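Local atomic coordinates of dTDP-4-dehydrorhamnose 3,5-epimerase (Bacillus anthracis str. Ames, PDB entry 3RYK), a protein that epimerises dTDP-4-dehydro-6-deoxyglucose at the C3 and C5 positions of its sugar ring, a step in the biosynthesis of dTDP-L-rhamnose. Residues A[98-112]-A[141-155]. Sequence-based numbering, arbitrary orientation.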
ATOM      1  N   ILE A  98      -4.007  -9.220  -0.576  1.00 20.03           N
ATOM      2  CA  ILE A  98      -4.916  -8.136  -0.866  1.00 21.46           C
ATOM      3  C   ILE A  98      -5.570  -7.440   0.312  1.00 21.56           C
ATOM      4  O   ILE A  98      -5.920  -8.074   1.298  1.00 22.64           O
ATOM      5  CB  ILE A  98      -6.095  -8.682  -1.716  1.00 22.26           C
ATOM      6  CG1 ILE A  98      -5.635  -9.369  -3.024  1.00 24.81           C
ATOM      7  CG2 ILE A  98      -7.093  -7.568  -2.052  1.00 23.79           C
ATOM      8  CD1 ILE A  98      -5.427 -10.860  -2.959  1.00 29.41           C
ATOM      9  N   GLN A  99      -5.736  -6.130   0.167  1.00 21.82           N
ATOM     10  CA  GLN A  99      -6.392  -5.293   1.161  1.00 22.52           C
ATOM     11  C   GLN A  99      -7.146  -4.173   0.445  1.00 22.62           C
ATOM     12  O   GLN A  99      -6.870  -3.842  -0.727  1.00 23.79           O
ATOM     13  CB  GLN A  99      -5.433  -4.680   2.173  1.00 23.86           C
ATOM     14  CG  GLN A  99      -4.428  -3.713   1.611  1.00 24.17           C
ATOM     15  CD  GLN A  99      -3.606  -3.030   2.683  1.00 27.85           C
ATOM     16  OE1 GLN A  99      -4.029  -2.924   3.834  1.00 29.78           O
ATOM     17  NE2 GLN A  99      -2.448  -2.522   2.300  1.00 30.39           N
ATOM     18  N   VAL A 100      -8.095  -3.597   1.171  1.00 21.92           N
ATOM     19  CA  VAL A 100      -8.925  -2.506   0.674  1.00 22.06           C
ATOM     20  C   VAL A 100      -8.542  -1.234   1.422  1.00 22.40           C
ATOM     21  O   VAL A 100      -8.580  -1.185   2.673  1.00 22.84           O
ATOM     22  CB  VAL A 100     -10.415  -2.831   0.840  1.00 21.43           C
ATOM     23  CG1 VAL A 100     -11.261  -1.640   0.442  1.00 21.82           C
ATOM     24  CG2 VAL A 100     -10.779  -4.089   0.022  1.00 23.30           C
ATOM     25  N   MET A 101      -8.201  -0.192   0.666  1.00 22.90           N
ATOM     26  CA  MET A 101      -7.788   1.091   1.248  1.00 23.86           C
ATOM     27  C   MET A 101      -8.926   2.100   1.359  1.00 23.67           C
ATOM     28  O   MET A 101      -8.910   2.993   2.231  1.00 24.58           O
ATOM     29  CB  MET A 101      -6.624   1.669   0.434  1.00 24.52           C
ATOM     30  CG  MET A 101      -5.450   0.667   0.265  1.00 28.07           C
ATOM     31  SD  MET A 101      -4.796  -0.032   1.808  1.00 35.05           S
ATOM     32  CE  MET A 101      -4.232   1.468   2.627  1.00 31.45           C
ATOM     33  N   GLN A 102      -9.890   1.975   0.455  1.00 22.91           N
ATOM     34  CA  GLN A 102     -11.046   2.829   0.418  1.00 23.12           C
ATOM     35  C   GLN A 102     -12.194   1.971  -0.090  1.00 22.08           C
ATOM     36  O   GLN A 102     -12.039   1.243  -1.078  1.00 22.89           O
ATOM     37  CB  GLN A 102     -10.808   4.048  -0.472  1.00 23.99           C
ATOM     38  CG  GLN A 102     -11.982   4.998  -0.493  1.00 25.04           C
ATOM     39  CD  GLN A 102     -11.726   6.299  -1.252  1.00 27.83           C
ATOM     40  OE1 GLN A 102     -10.590   6.751  -1.402  1.00 24.90           O
ATOM     41  NE2 GLN A 102     -12.805   6.932  -1.687  1.00 34.33           N
ATOM     42  N   GLY A 103     -13.330   2.053   0.598  1.00 21.14           N
ATOM     43  CA  GLY A 103     -14.509   1.285   0.251  1.00 20.59           C
ATOM     44  C   GLY A 103     -14.530  -0.134   0.819  1.00 20.42           C
ATOM     45  O   GLY A 103     -13.983  -0.424   1.892  1.00 22.03           O
ATOM     46  N   ALA A 104     -15.164  -1.030   0.087  1.00 19.89           N
ATOM     47  CA  ALA A 104     -15.285  -2.413   0.507  1.00 18.68           C
ATOM     48  C   ALA A 104     -15.566  -3.290  -0.696  1.00 18.48           C
ATOM     49  O   ALA A 104     -16.159  -2.815  -1.667  1.00 18.64           O
ATOM     50  CB  ALA A 104     -16.405  -2.537   1.520  1.00 19.65           C
ATOM     51  N   ILE A 105     -15.131  -4.550  -0.604  1.00 17.44           N
ATOM     52  CA  ILE A 105     -15.309  -5.539  -1.647  1.00 17.65           C
ATOM     53  C   ILE A 105     -15.677  -6.906  -1.087  1.00 17.84           C
ATOM     54  O   ILE A 105     -15.457  -7.193   0.095  1.00 17.37           O
ATOM     55  CB  ILE A 105     -13.967  -5.745  -2.441  1.00 17.05           C
ATOM     56  CG1 ILE A 105     -12.909  -6.494  -1.587  1.00 17.05           C
ATOM     57  CG2 ILE A 105     -13.443  -4.440  -2.966  1.00 17.10           C
ATOM     58  CD1 ILE A 105     -11.513  -6.581  -2.219  1.00 16.84           C
ATOM     59  N   TYR A 106     -16.287  -7.710  -1.941  1.00 17.79           N
ATOM     60  CA  TYR A 106     -16.646  -9.099  -1.654  1.00 17.71           C
ATOM     61  C   TYR A 106     -15.626  -9.804  -2.513  1.00 18.01           C
ATOM     62  O   TYR A 106     -15.729  -9.767  -3.741  1.00 17.89           O
ATOM     63  CB  TYR A 106     -18.080  -9.429  -2.024  1.00 18.20           C
ATOM     64  CG  TYR A 106     -18.438 -10.914  -2.033  1.00 20.13           C
ATOM     65  CD1 TYR A 106     -18.607 -11.635  -0.859  1.00 21.41           C
ATOM     66  CD2 TYR A 106     -18.685 -11.573  -3.237  1.00 20.38           C
ATOM     67  CE1 TYR A 106     -18.963 -12.987  -0.890  1.00 21.48           C
ATOM     68  CE2 TYR A 106     -19.057 -12.927  -3.282  1.00 20.64           C
ATOM     69  CZ  TYR A 106     -19.192 -13.631  -2.112  1.00 21.09           C
ATOM     70  OH  TYR A 106     -19.562 -14.974  -2.178  1.00 20.61           O
ATOM     71  N   ASP A 107     -14.634 -10.416  -1.878  1.00 18.60           N
ATOM     72  CA  ASP A 107     -13.559 -11.097  -2.555  1.00 19.09           C
ATOM     73  C   ASP A 107     -13.713 -12.608  -2.541  1.00 19.33           C
ATOM     74  O   ASP A 107     -13.983 -13.215  -1.498  1.00 19.92           O
ATOM     75  CB  ASP A 107     -12.272 -10.635  -1.890  1.00 19.51           C
ATOM     76  CG  ASP A 107     -11.039 -11.082  -2.616  1.00 21.60           C
ATOM     77  OD1 ASP A 107     -10.809 -12.298  -2.813  1.00 26.00           O
ATOM     78  OD2 ASP A 107     -10.267 -10.169  -2.962  1.00 22.05           O
ATOM     79  N   VAL A 108     -13.511 -13.220  -3.705  1.00 19.34           N
ATOM     80  CA  VAL A 108     -13.650 -14.648  -3.835  1.00 19.06           C
ATOM     81  C   VAL A 108     -12.348 -15.286  -4.298  1.00 19.50           C
ATOM     82  O   VAL A 108     -11.607 -14.688  -5.089  1.00 18.90           O
ATOM     83  CB  VAL A 108     -14.700 -15.003  -4.920  1.00 19.88           C
ATOM     84  CG1 VAL A 108     -14.689 -16.528  -5.241  1.00 18.78           C
ATOM     85  CG2 VAL A 108     -16.092 -14.521  -4.518  1.00 18.63           C
ATOM     86  N   ILE A 109     -12.070 -16.473  -3.772  1.00 20.29           N
ATOM     87  CA  ILE A 109     -10.886 -17.223  -4.163  1.00 20.18           C
ATOM     88  C   ILE A 109     -11.384 -18.626  -4.438  1.00 20.49           C
ATOM     89  O   ILE A 109     -12.295 -19.103  -3.762  1.00 20.11           O
ATOM     90  CB  ILE A 109      -9.684 -17.207  -3.144  1.00 20.25           C
ATOM     91  CG1 ILE A 109      -9.972 -18.001  -1.872  1.00 19.90           C
ATOM     92  CG2 ILE A 109      -9.272 -15.772  -2.829  1.00 20.76           C
ATOM     93  CD1 ILE A 109      -8.814 -17.980  -0.901  1.00 21.50           C
ATOM     94  N   VAL A 110     -10.807 -19.260  -5.461  1.00 20.95           N
ATOM     95  CA  VAL A 110     -11.169 -20.613  -5.863  1.00 21.33           C
ATOM     96  C   VAL A 110      -9.897 -21.483  -5.904  1.00 21.37           C
ATOM     97  O   VAL A 110      -8.893 -21.087  -6.496  1.00 21.41           O
ATOM     98  CB  VAL A 110     -11.794 -20.599  -7.281  1.00 21.14           C
ATOM     99  CG1 VAL A 110     -12.388 -21.984  -7.594  1.00 24.83           C
ATOM    100  CG2 VAL A 110     -12.880 -19.519  -7.410  1.00 22.16           C
ATOM    101  N   ASP A 111      -9.937 -22.651  -5.264  1.00 21.00           N
ATOM    102  CA  ASP A 111      -8.780 -23.562  -5.227  1.00 21.88           C
ATOM    103  C   ASP A 111      -8.782 -24.336  -6.557  1.00 23.22           C
ATOM    104  O   ASP A 111      -9.695 -25.135  -6.816  1.00 24.33           O
ATOM    105  CB  ASP A 111      -8.865 -24.502  -4.003  1.00 21.98           C
ATOM    106  CG  ASP A 111      -7.629 -25.399  -3.836  1.00 22.81           C
ATOM    107  OD1 ASP A 111      -6.803 -25.486  -4.771  1.00 25.25           O
ATOM    108  OD2 ASP A 111      -7.460 -26.023  -2.746  1.00 21.83           O
ATOM    109  N   LEU A 112      -7.777 -24.094  -7.397  1.00 24.40           N
ATOM    110  CA  LEU A 112      -7.691 -24.784  -8.698  1.00 25.54           C
ATOM    111  C   LEU A 112      -6.606 -25.867  -8.758  1.00 26.21           C
ATOM    112  O   LEU A 112      -6.234 -26.329  -9.836  1.00 27.28           O
ATOM    113  CB  LEU A 112      -7.529 -23.770  -9.837  1.00 26.38           C
ATOM    114  CG  LEU A 112      -8.694 -22.798 -10.044  1.00 28.21           C
ATOM    115  CD1 LEU A 112      -8.529 -21.986 -11.321  1.00 30.85           C
ATOM    116  CD2 LEU A 112      -9.991 -23.552 -10.074  1.00 29.54           C
ATOM    117  N   PHE A 141      -4.602 -20.683  -7.078  1.00 23.79           N
ATOM    118  CA  PHE A 141      -5.936 -20.131  -6.856  1.00 23.19           C
ATOM    119  C   PHE A 141      -6.334 -19.052  -7.853  1.00 22.92           C
ATOM    120  O   PHE A 141      -5.478 -18.339  -8.399  1.00 23.35           O
ATOM    121  CB  PHE A 141      -6.024 -19.476  -5.456  1.00 23.81           C
ATOM    122  CG  PHE A 141      -6.085 -20.449  -4.310  1.00 23.19           C
ATOM    123  CD1 PHE A 141      -7.282 -20.651  -3.620  1.00 24.35           C
ATOM    124  CD2 PHE A 141      -4.978 -21.186  -3.940  1.00 24.76           C
ATOM    125  CE1 PHE A 141      -7.367 -21.550  -2.559  1.00 25.41           C
ATOM    126  CE2 PHE A 141      -5.045 -22.091  -2.886  1.00 26.11           C
ATOM    127  CZ  PHE A 141      -6.242 -22.276  -2.195  1.00 25.36           C
ATOM    128  N   ALA A 142      -7.646 -18.947  -8.084  1.00 23.17           N
ATOM    129  CA  ALA A 142      -8.220 -17.936  -8.949  1.00 23.13           C
ATOM    130  C   ALA A 142      -8.641 -16.893  -7.919  1.00 22.90           C
ATOM    131  O   ALA A 142      -9.034 -17.255  -6.784  1.00 24.23           O
ATOM    132  CB  ALA A 142      -9.410 -18.446  -9.701  1.00 23.99           C
ATOM    133  N   HIS A 143      -8.548 -15.625  -8.297  1.00 22.01           N
ATOM    134  CA  HIS A 143      -8.897 -14.499  -7.433  1.00 22.07           C
ATOM    135  C   HIS A 143      -9.607 -13.380  -8.158  1.00 22.27           C
ATOM    136  O   HIS A 143      -9.177 -12.944  -9.249  1.00 23.56           O
ATOM    137  CB  HIS A 143      -7.656 -13.879  -6.791  1.00 22.21           C
ATOM    138  CG  HIS A 143      -7.923 -12.541  -6.169  1.00 21.16           C
ATOM    139  ND1 HIS A 143      -7.593 -11.351  -6.783  1.00 22.46           N
ATOM    140  CD2 HIS A 143      -8.546 -12.206  -5.016  1.00 21.81           C
ATOM    141  CE1 HIS A 143      -7.979 -10.341  -6.027  1.00 22.18           C
ATOM    142  NE2 HIS A 143      -8.567 -10.832  -4.952  1.00 22.05           N
ATOM    143  N   GLY A 144     -10.675 -12.890  -7.531  1.00 21.77           N
ATOM    144  CA  GLY A 144     -11.463 -11.796  -8.072  1.00 20.94           C
ATOM    145  C   GLY A 144     -12.276 -11.140  -6.987  1.00 20.21           C
ATOM    146  O   GLY A 144     -12.329 -11.652  -5.858  1.00 19.37           O
ATOM    147  N   PHE A 145     -12.897 -10.012  -7.312  1.00 19.74           N
ATOM    148  CA  PHE A 145     -13.719  -9.307  -6.337  1.00 19.16           C
ATOM    149  C   PHE A 145     -14.810  -8.428  -6.950  1.00 19.24           C
ATOM    150  O   PHE A 145     -14.760  -8.071  -8.144  1.00 19.09           O
ATOM    151  CB  PHE A 145     -12.841  -8.466  -5.406  1.00 19.50           C
ATOM    152  CG  PHE A 145     -12.069  -7.368  -6.103  1.00 18.12           C
ATOM    153  CD1 PHE A 145     -12.664  -6.127  -6.341  1.00 19.76           C
ATOM    154  CD2 PHE A 145     -10.754  -7.549  -6.465  1.00 20.23           C
ATOM    155  CE1 PHE A 145     -11.959  -5.101  -6.958  1.00 22.73           C
ATOM    156  CE2 PHE A 145     -10.033  -6.517  -7.076  1.00 19.09           C
ATOM    157  CZ  PHE A 145     -10.641  -5.296  -7.323  1.00 21.35           C
ATOM    158  N   CYS A 146     -15.791  -8.089  -6.119  1.00 18.67           N
ATOM    159  CA  CYS A 146     -16.918  -7.229  -6.498  1.00 18.97           C
ATOM    160  C   CYS A 146     -16.920  -6.052  -5.542  1.00 17.50           C
ATOM    161  O   CYS A 146     -16.980  -6.240  -4.320  1.00 17.48           O
ATOM    162  CB  CYS A 146     -18.254  -7.977  -6.416  1.00 18.91           C
ATOM    163  SG  CYS A 146     -19.704  -7.039  -6.971  1.00 22.06           S
ATOM    164  N   THR A 147     -16.858  -4.840  -6.080  1.00 17.54           N
ATOM    165  CA  THR A 147     -16.857  -3.639  -5.244  1.00 17.33           C
ATOM    166  C   THR A 147     -18.275  -3.448  -4.724  1.00 16.85           C
ATOM    167  O   THR A 147     -19.242  -3.591  -5.461  1.00 17.57           O
ATOM    168  CB  THR A 147     -16.316  -2.427  -6.002  1.00 17.77           C
ATOM    169  OG1 THR A 147     -17.155  -2.140  -7.133  1.00 17.85           O
ATOM    170  CG2 THR A 147     -14.880  -2.714  -6.498  1.00 18.08           C
ATOM    171  N   LEU A 148     -18.416  -3.102  -3.448  1.00 16.28           N
ATOM    172  CA  LEU A 148     -19.739  -2.950  -2.861  1.00 15.79           C
ATOM    173  C   LEU A 148     -20.275  -1.521  -2.776  1.00 15.46           C
ATOM    174  O   LEU A 148     -21.470  -1.317  -2.535  1.00 16.74           O
ATOM    175  CB  LEU A 148     -19.690  -3.547  -1.439  1.00 15.12           C
ATOM    176  CG  LEU A 148     -19.199  -4.997  -1.313  1.00 17.04           C
ATOM    177  CD1 LEU A 148     -19.324  -5.401   0.206  1.00 16.99           C
ATOM    178  CD2 LEU A 148     -19.936  -6.001  -2.199  1.00 20.22           C
ATOM    179  N   VAL A 149     -19.406  -0.539  -2.963  1.00 15.78           N
ATOM    180  CA  VAL A 149     -19.782   0.869  -2.898  1.00 16.81           C
ATOM    181  C   VAL A 149     -18.924   1.623  -3.885  1.00 17.68           C
ATOM    182  O   VAL A 149     -17.861   1.132  -4.252  1.00 17.35           O
ATOM    183  CB  VAL A 149     -19.511   1.449  -1.486  1.00 17.26           C
ATOM    184  CG1 VAL A 149     -20.444   0.814  -0.487  1.00 19.60           C
ATOM    185  CG2 VAL A 149     -18.037   1.259  -1.098  1.00 19.83           C
ATOM    186  N   PRO A 150     -19.350   2.823  -4.293  1.00 20.05           N
ATOM    187  CA  PRO A 150     -18.527   3.580  -5.245  1.00 21.07           C
ATOM    188  C   PRO A 150     -17.153   3.940  -4.695  1.00 22.18           C
ATOM    189  O   PRO A 150     -16.917   3.924  -3.466  1.00 22.47           O
ATOM    190  CB  PRO A 150     -19.319   4.878  -5.463  1.00 22.10           C
ATOM    191  CG  PRO A 150     -20.682   4.617  -4.960  1.00 21.89           C
ATOM    192  CD  PRO A 150     -20.638   3.473  -4.013  1.00 21.20           C
ATOM    193  N   HIS A 151     -16.267   4.273  -5.618  1.00 23.47           N
ATOM    194  CA  HIS A 151     -14.903   4.680  -5.312  1.00 24.01           C
ATOM    195  C   HIS A 151     -14.153   3.724  -4.391  1.00 23.50           C
ATOM    196  O   HIS A 151     -13.687   4.135  -3.324  1.00 23.96           O
ATOM    197  CB  HIS A 151     -14.889   6.097  -4.720  1.00 24.56           C
ATOM    198  CG  HIS A 151     -15.575   7.121  -5.574  1.00 27.73           C
ATOM    199  ND1 HIS A 151     -14.973   7.704  -6.671  1.00 33.29           N
ATOM    200  CD2 HIS A 151     -16.799   7.691  -5.472  1.00 30.12           C
ATOM    201  CE1 HIS A 151     -15.806   8.573  -7.219  1.00 32.00           C
ATOM    202  NE2 HIS A 151     -16.921   8.585  -6.511  1.00 32.67           N
ATOM    203  N   THR A 152     -14.075   2.455  -4.792  1.00 22.93           N
ATOM    204  CA  THR A 152     -13.365   1.432  -4.042  1.00 22.19           C
ATOM    205  C   THR A 152     -11.958   1.281  -4.612  1.00 21.80           C
ATOM    206  O   THR A 152     -11.750   1.192  -5.854  1.00 21.56           O
ATOM    207  CB  THR A 152     -14.137   0.097  -3.991  1.00 21.92           C
ATOM    208  OG1 THR A 152     -15.303   0.262  -3.168  1.00 20.37           O
ATOM    209  CG2 THR A 152     -13.300  -1.038  -3.420  1.00 21.46           C
ATOM    210  N   ILE A 153     -10.992   1.277  -3.692  1.00 20.76           N
ATOM    211  CA  ILE A 153      -9.573   1.143  -4.004  1.00 21.91           C
ATOM    212  C   ILE A 153      -9.007  -0.100  -3.312  1.00 21.66           C
ATOM    213  O   ILE A 153      -9.030  -0.208  -2.067  1.00 20.66           O
ATOM    214  CB  ILE A 153      -8.777   2.377  -3.534  1.00 22.42           C
ATOM    215  CG1 ILE A 153      -9.347   3.666  -4.128  1.00 23.04           C
ATOM    216  CG2 ILE A 153      -7.296   2.237  -3.895  1.00 24.37           C
ATOM    217  CD1 ILE A 153      -8.659   4.937  -3.624  1.00 25.31           C
ATOM    218  N   VAL A 154      -8.497  -1.021  -4.120  1.00 21.32           N
ATOM    219  CA  VAL A 154      -7.925  -2.259  -3.644  1.00 21.96           C
ATOM    220  C   VAL A 154      -6.438  -2.255  -3.958  1.00 22.85           C
ATOM    221  O   VAL A 154      -6.002  -1.833  -5.036  1.00 23.17           O
ATOM    222  CB  VAL A 154      -8.568  -3.468  -4.337  1.00 22.35           C
ATOM    223  CG1 VAL A 154      -7.974  -4.764  -3.816  1.00 22.02           C
ATOM    224  CG2 VAL A 154     -10.068  -3.456  -4.151  1.00 21.39           C
ATOM    225  N   MET A 155      -5.652  -2.719  -3.002  1.00 23.11           N
ATOM    226  CA  MET A 155      -4.220  -2.792  -3.162  1.00 24.07           C
ATOM    227  C   MET A 155      -3.815  -4.225  -2.924  1.00 24.09           C
ATOM    228  O   MET A 155      -4.352  -4.883  -2.032  1.00 23.50           O
ATOM    229  CB  MET A 155      -3.510  -1.903  -2.141  1.00 25.14           C
ATOM    230  CG  MET A 155      -1.995  -1.980  -2.220  1.00 29.19           C
ATOM    231  SD  MET A 155      -1.140  -1.085  -0.914  1.00 37.82           S
ATOM    232  CE  MET A 155      -1.640   0.599  -1.235  1.00 35.41           C
TER
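Strands 104-111 and 141-147 run antiparallel with their axes 4.5 Å apart at 151°, and before the corner at Met101 strand 98-100 pairs, also antiparallel, with strand 152-155. Each segment thus passes from one sheet to the other, and the side chains of Ile98, Val100, Ile105, Asp107, His143, Phe145 and Val154 are among those that point between them. Within this layer His143 NE2 donates to Asp107 OD2 at 2.7 Å. The carboxylate oxygen lies near the imidazole plane and is met on its syn side, with a bent N-H...O angle of 146°. Each residue holds CG anti to the backbone N (chi1 166° for His143), and the two reach each other diagonally, two residues apart in register on the same face of the sheet. Ile98 arrives from the facing sheet and lays CD1 over one face of the imidazole, 3.7 Å from His143 NE2, so edge and face of the ring are both engaged by segment 98-112. This two-sheet packing belongs to the jelly-roll-like fold of the epimerase. Farther along, the CG2 methyl of Ile105 wedges against Thr152 CG2 at a tight 3.4 Å and also touches Val154 CG2 and Phe145 CD1, tying the two sheets together near the corner. Val154 turns its other methyl, CG1, to 3.4 Å from Ile98 CG2. At the corner itself Met101 and Gln102 both oppose Ile153 in a classic beta bulge; Met101 N binds Ile153 O at 2.9 Å, whereas the bond from Gln102 N to that oxygen is weak. At the far end Asp111 sets CA over one face of the Phe141 ring and CB 3.6 Å from Phe141 CE1, while its carboxylate turns to Arg113, Ser116 and Thr118. Met155, whose CB meets Met101 CG at 4.0 Å, also packs on Met101 of the second subunit.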